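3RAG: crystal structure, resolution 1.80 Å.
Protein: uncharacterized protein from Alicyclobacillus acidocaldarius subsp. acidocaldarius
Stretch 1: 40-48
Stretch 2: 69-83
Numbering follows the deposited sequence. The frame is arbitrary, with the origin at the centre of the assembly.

Stretch 1, residues 40-48: VVNVIGIVG
Stretch 2, residues 69-83: GMCRIVQPADISATA

How do the two backbones run? Residues 40-46 form a strand, with phi near -110° and psi near 130°, and a second strand, which includes Cys71 and ends at Val74, lies beside it, parallel, their axes 4.7 Å apart at closest and inclined by 20°. Val43 pairs with Cys71, Ile44 with Arg72, Gly45 with Ile73 and Ile46 with Val74, at CA-CA distances of 4.8, 5.1, 4.5 and 5.2 Å. After the strand, Gln75 and Pro76 lead toward a helix that includes Ile79 to Ala83 and continues beyond, which runs back nearly antiparallel to strand 40-46, its axis 10.0 Å away.

What holds the strands in register? As in parallel pairing, Val43 bonds to the residues flanking Cys71, and Gly45 to those flanking Ile73. Val43 N donates to Met70 O (2.9 Å), and Val43 O accepts from Arg72 N (3.1 Å). Gly45 N donates to Arg72 O (2.9 Å), while Gly45 O accepts from Val74 N (2.9 Å). Val47 N to Val74 O, at 2.8 Å, closes the ladder.

Which side chains fill the space between sheet and helix? Ile44 and Ile46, both m,t, share a face with Arg72 and Val74. Ile44 CG2 meets Val74 CG2 (m rotamer) at 3.9 Å, and its CD1 reaches Ala83 CB at 3.7 Å. Ile46 CD1 touches CD1 of Ile79 (m,t) at 3.8 Å, and Ile46 CG2 lies 3.9 Å from Pro76 CG. The contacts of Ile44 with Ala83 and of Ile46 with Ile79 are apolar, so the helix meets the strand there through hydrocarbon surfaces.

What happens on the other face and at the ends? Val43 and Cys71, both t, share the other face with Ile73 (m,t), whose CG2 meets CG2 of Val47 (t) at 3.7 Å. At the opposite end of the pairing, Gly69 CA approaches Val41 O to 3.3 Å; a CB there would clash with that oxygen.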

# COMPACT_ATOMS: atom_id res chain seq x y z
N VAL A 40 1.52 -4.35 5.41
CA VAL A 40 2.38 -4.73 4.29
C VAL A 40 2.68 -3.45 3.52
O VAL A 40 1.76 -2.66 3.27
CB VAL A 40 1.68 -5.75 3.36
CG1 VAL A 40 2.37 -5.78 1.98
CG2 VAL A 40 1.65 -7.15 4.02
N VAL A 41 3.95 -3.23 3.16
CA VAL A 41 4.33 -2.01 2.43
C VAL A 41 4.73 -2.40 1.02
O VAL A 41 5.65 -3.22 0.83
CB VAL A 41 5.51 -1.27 3.12
CG1 VAL A 41 5.81 0.07 2.41
CG2 VAL A 41 5.20 -1.02 4.60
N ASN A 42 4.02 -1.84 0.04
CA ASN A 42 4.30 -2.06 -1.38
C ASN A 42 4.88 -0.78 -1.98
O ASN A 42 4.57 0.33 -1.51
CB ASN A 42 3.00 -2.38 -2.13
CG ASN A 42 2.41 -3.74 -1.74
OD1 ASN A 42 1.18 -3.91 -1.64
ND2 ASN A 42 3.27 -4.68 -1.52
N VAL A 43 5.74 -0.91 -2.98
CA VAL A 43 6.35 0.29 -3.59
C VAL A 43 6.26 0.20 -5.11
O VAL A 43 6.66 -0.80 -5.71
CB VAL A 43 7.83 0.42 -3.21
CG1 VAL A 43 8.40 1.77 -3.76
CG2 VAL A 43 8.02 0.31 -1.68
N ILE A 44 5.75 1.27 -5.71
CA ILE A 44 5.84 1.43 -7.15
C ILE A 44 6.86 2.51 -7.47
O ILE A 44 6.71 3.67 -7.05
CB ILE A 44 4.48 1.83 -7.76
CG1 ILE A 44 3.48 0.67 -7.61
CG2 ILE A 44 4.64 2.25 -9.22
CD1 ILE A 44 2.02 1.02 -8.03
N GLY A 45 7.90 2.13 -8.21
CA GLY A 45 8.88 3.09 -8.70
C GLY A 45 8.48 3.46 -10.13
O GLY A 45 7.99 2.63 -10.88
N ILE A 46 8.67 4.72 -10.50
CA ILE A 46 8.23 5.18 -11.82
C ILE A 46 9.41 5.36 -12.76
O ILE A 46 10.39 6.03 -12.43
CB ILE A 46 7.46 6.53 -11.71
CG1 ILE A 46 6.28 6.42 -10.72
CG2 ILE A 46 6.97 6.96 -13.09
CD1 ILE A 46 5.63 7.80 -10.41
N VAL A 47 9.32 4.74 -13.94
CA VAL A 47 10.29 4.99 -15.00
C VAL A 47 9.93 6.33 -15.69
O VAL A 47 8.87 6.45 -16.32
CB VAL A 47 10.25 3.89 -16.07
CG1 VAL A 47 11.29 4.16 -17.19
CG2 VAL A 47 10.45 2.49 -15.44
N GLY A 48 10.79 7.33 -15.55
CA GLY A 48 10.62 8.62 -16.21
C GLY A 48 11.37 8.68 -17.53
O GLY A 48 11.30 7.74 -18.32
N GLY A 69 6.25 -6.68 1.41
CA GLY A 69 5.43 -6.45 0.22
C GLY A 69 6.19 -6.61 -1.09
O GLY A 69 7.18 -7.35 -1.18
N MSE A 70 5.71 -5.92 -2.12
CA MSE A 70 6.24 -6.08 -3.48
C MSE A 70 6.77 -4.76 -3.98
O MSE A 70 6.26 -3.71 -3.58
CB MSE A 70 5.10 -6.53 -4.44
CG MSE A 70 4.69 -7.99 -4.31
SE MSE A 70 3.33 -8.44 -5.45
CE MSE A 70 3.49 -7.27 -6.72
N CYS A 71 7.76 -4.82 -4.85
CA CYS A 71 8.23 -3.63 -5.56
C CYS A 71 8.09 -3.87 -7.06
O CYS A 71 8.53 -4.92 -7.57
CB CYS A 71 9.70 -3.33 -5.23
SG CYS A 71 10.40 -1.99 -6.23
N ARG A 72 7.48 -2.92 -7.76
CA ARG A 72 7.43 -2.98 -9.22
C ARG A 72 7.86 -1.61 -9.74
O ARG A 72 7.63 -0.60 -9.08
CB ARG A 72 6.01 -3.32 -9.71
CG ARG A 72 5.59 -4.76 -9.39
CD ARG A 72 6.47 -5.78 -10.11
NE ARG A 72 6.02 -7.15 -9.82
CZ ARG A 72 6.48 -7.91 -8.83
NH1 ARG A 72 6.01 -9.15 -8.66
NH2 ARG A 72 7.42 -7.46 -8.00
N ILE A 73 8.45 -1.60 -10.92
CA ILE A 73 9.01 -0.40 -11.52
C ILE A 73 8.38 -0.25 -12.90
O ILE A 73 8.53 -1.12 -13.74
CB ILE A 73 10.55 -0.51 -11.59
CG1 ILE A 73 11.12 -0.61 -10.16
CG2 ILE A 73 11.14 0.70 -12.33
CD1 ILE A 73 12.60 -1.02 -10.10
N VAL A 74 7.63 0.82 -13.13
CA VAL A 74 6.77 0.85 -14.32
C VAL A 74 6.70 2.23 -14.93
O VAL A 74 6.98 3.21 -14.27
CB VAL A 74 5.33 0.34 -14.03
CG1 VAL A 74 5.34 -1.11 -13.51
CG2 VAL A 74 4.58 1.25 -13.03
N GLN A 75 6.34 2.30 -16.21
CA GLN A 75 6.08 3.60 -16.82
C GLN A 75 4.77 4.18 -16.28
O GLN A 75 3.92 3.44 -15.76
CB GLN A 75 6.02 3.45 -18.33
CG GLN A 75 7.35 3.01 -18.89
CD GLN A 75 7.30 2.72 -20.38
OE1 GLN A 75 6.33 2.15 -20.88
NE2 GLN A 75 8.35 3.12 -21.10
N PRO A 76 4.61 5.51 -16.38
CA PRO A 76 3.44 6.20 -15.81
C PRO A 76 2.12 5.59 -16.30
O PRO A 76 1.23 5.42 -15.49
CB PRO A 76 3.61 7.64 -16.32
CG PRO A 76 5.11 7.80 -16.41
CD PRO A 76 5.61 6.47 -16.91
N ALA A 77 2.03 5.24 -17.58
CA ALA A 77 0.79 4.68 -18.14
C ALA A 77 0.36 3.40 -17.42
O ALA A 77 -0.82 3.04 -17.42
CB ALA A 77 0.94 4.42 -19.65
N ASP A 78 1.31 2.73 -16.78
CA ASP A 78 1.00 1.44 -16.16
C ASP A 78 0.83 1.47 -14.66
O ASP A 78 0.58 0.43 -14.04
CB ASP A 78 2.06 0.41 -16.55
CG ASP A 78 2.04 0.14 -18.05
OD1 ASP A 78 3.11 0.01 -18.67
OD2 ASP A 78 0.93 0.10 -18.59
N ILE A 79 0.92 2.65 -14.06
CA ILE A 79 0.81 2.72 -12.61
C ILE A 79 -0.51 2.19 -12.07
O ILE A 79 -0.54 1.46 -11.09
CB ILE A 79 1.06 4.15 -12.09
CG1 ILE A 79 2.49 4.56 -12.38
CG2 ILE A 79 0.69 4.27 -10.59
CD1 ILE A 79 2.75 6.09 -12.17
N SER A 80 -1.61 2.54 -12.72
CA SER A 80 -2.91 2.14 -12.22
C SER A 80 -3.10 0.61 -12.18
O SER A 80 -3.40 0.01 -11.14
CB SER A 80 -4.00 2.79 -13.08
OG SER A 80 -5.28 2.42 -12.61
N ALA A 81 -2.91 -0.02 -13.33
CA ALA A 81 -3.00 -1.47 -13.41
C ALA A 81 -2.02 -2.15 -12.44
O ALA A 81 -2.35 -3.16 -11.81
CB ALA A 81 -2.76 -1.93 -14.85
N THR A 82 -0.83 -1.58 -12.32
CA THR A 82 0.18 -2.18 -11.46
C THR A 82 -0.23 -2.12 -9.99
O THR A 82 -0.07 -3.10 -9.25
CB THR A 82 1.53 -1.49 -11.67
OG1 THR A 82 1.93 -1.70 -13.03
CG2 THR A 82 2.59 -2.06 -10.75
N ALA A 83 -0.74 -0.96 -9.57
CA ALA A 83 -1.21 -0.77 -8.19
C ALA A 83 -2.33 -1.76 -7.85
O ALA A 83 -2.35 -2.36 -6.78
CB ALA A 83 -1.69 0.67 -7.98